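Local coordinates for putative Vgr protein (Escherichia coli, PDB 3WIT) that forms the C-terminal triple-stranded beta-helical domain of VgrG1, a spike component of the type 6 secretion system, at the interface of chains A and B. Numbering follows the deposited sequence. Chains: chain A/B, Putative Vgr protein.

The interface of chains A and B. Residues chain A 1-2, 35; chain B 7-8, 28.
A:Thr2 lies against the imidazole of B:His8 while beside it the carboxylate of A:Glu35 meets the side-chain amine NZ of B:Lys28. The threonine hydroxyl OG1 sits between B:His8 CB and CD2, 3.3 Å from each, while the methyl CG2 of A:Thr2 is 3.8 Å from B:His8 CD2. The backbone nitrogen of A:Thr2 comes up at the ring edge, in its plane. CG2 also touches the first methylene of the lysine, with B:Lys28 CB 3.9 Å away, and is thus shared between two residues of chain B. The B:His8 ring projects with CG anti to the backbone N (chi1 -171°), and one face is covered by the lysine stem: B:Lys28 CG stands 4.0 Å above the plane of the B:His8 ring, over its centre. Beyond CG the lysine runs extended, carrying NZ past the ring to chain A, where it forms a salt bridge with A:Glu35 OE1; the modelled separation is too short to be trusted. The glutamate chain crosses the lysine at about a right angle, bent at chi2 (-104°), and its carboxyl carbon CD packs 3.8 Å from B:Lys28 CD. In the second shell, the terminal amine N of A:Gly1, created where this fragment begins, donates to A:Glu35 OE1 at 3.1 Å, nearly in line with the C-O bond, and probably helps fix the carboxylate's rotation; the bond may not persist unchanged in the full-length chain. Strand 2-8 of chain A thereby starts against the end of strand 2-8 and the start of strand 28-34 of chain B, a small, largely polar patch that helps join neighbouring chains of the trimeric beta-helix.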
loop_
_atom_site.group_PDB
_atom_site.type_symbol
_atom_site.label_atom_id
_atom_site.label_comp_id
_atom_site.label_asym_id
_atom_site.label_seq_id
_atom_site.Cartn_x
_atom_site.Cartn_y
_atom_site.Cartn_z
ATOM N N GLY A 1 9.458 -0.959 -18.804
ATOM C CA GLY A 1 8.162 -1.200 -19.411
ATOM C C GLY A 1 7.053 -1.029 -18.392
ATOM O O GLY A 1 7.299 -0.636 -17.250
ATOM N N THR A 2 5.819 -1.304 -18.813
ATOM C CA THR A 2 4.646 -1.216 -17.938
ATOM C C THR A 2 3.681 -2.385 -18.177
ATOM O O THR A 2 3.478 -2.805 -19.311
ATOM C CB THR A 2 3.872 0.107 -18.085
ATOM O OG1 THR A 2 3.444 0.263 -19.440
ATOM C CG2 THR A 2 4.746 1.280 -17.725
ATOM N N GLU A 35 8.146 0.176 -14.748
ATOM C CA GLU A 35 9.580 -0.117 -14.506
ATOM C C GLU A 35 9.784 -0.902 -13.214
ATOM O O GLU A 35 9.256 -2.004 -13.067
ATOM C CB GLU A 35 10.403 1.159 -14.415
ATOM C CG GLU A 35 9.878 2.260 -15.270
ATOM C CD GLU A 35 10.690 2.447 -16.495
ATOM O OE1 GLU A 35 10.503 1.652 -17.442
ATOM O OE2 GLU A 35 11.520 3.383 -16.511
ATOM N N VAL B 7 -0.966 3.812 -18.643
ATOM C CA VAL B 7 -0.462 4.487 -19.843
ATOM C C VAL B 7 1.056 4.286 -20.035
ATOM O O VAL B 7 1.806 4.329 -19.072
ATOM C CB VAL B 7 -0.768 6.010 -19.835
ATOM C CG1 VAL B 7 -0.243 6.642 -21.093
ATOM C CG2 VAL B 7 -2.258 6.265 -19.790
ATOM N N HIS B 8 1.486 4.044 -21.272
ATOM C CA HIS B 8 2.904 3.994 -21.619
ATOM C C HIS B 8 3.065 4.773 -22.921
ATOM O O HIS B 8 2.845 4.237 -24.010
ATOM C CB HIS B 8 3.394 2.550 -21.762
ATOM C CG HIS B 8 4.882 2.412 -21.912
ATOM N ND1 HIS B 8 5.634 3.230 -22.727
ATOM C CD2 HIS B 8 5.751 1.528 -21.361
ATOM C CE1 HIS B 8 6.901 2.859 -22.671
ATOM N NE2 HIS B 8 7.000 1.828 -21.849
ATOM N N LYS B 28 4.684 7.053 -18.508
ATOM C CA LYS B 28 4.548 5.680 -17.999
ATOM C C LYS B 28 3.926 5.794 -16.627
ATOM O O LYS B 28 4.572 6.231 -15.669
ATOM C CB LYS B 28 5.900 5.001 -17.804
ATOM C CG LYS B 28 6.779 4.867 -19.032
ATOM C CD LYS B 28 8.019 4.047 -18.645
ATOM C CE LYS B 28 8.851 3.626 -19.840
ATOM N NZ LYS B 28 9.724 2.478 -19.468
#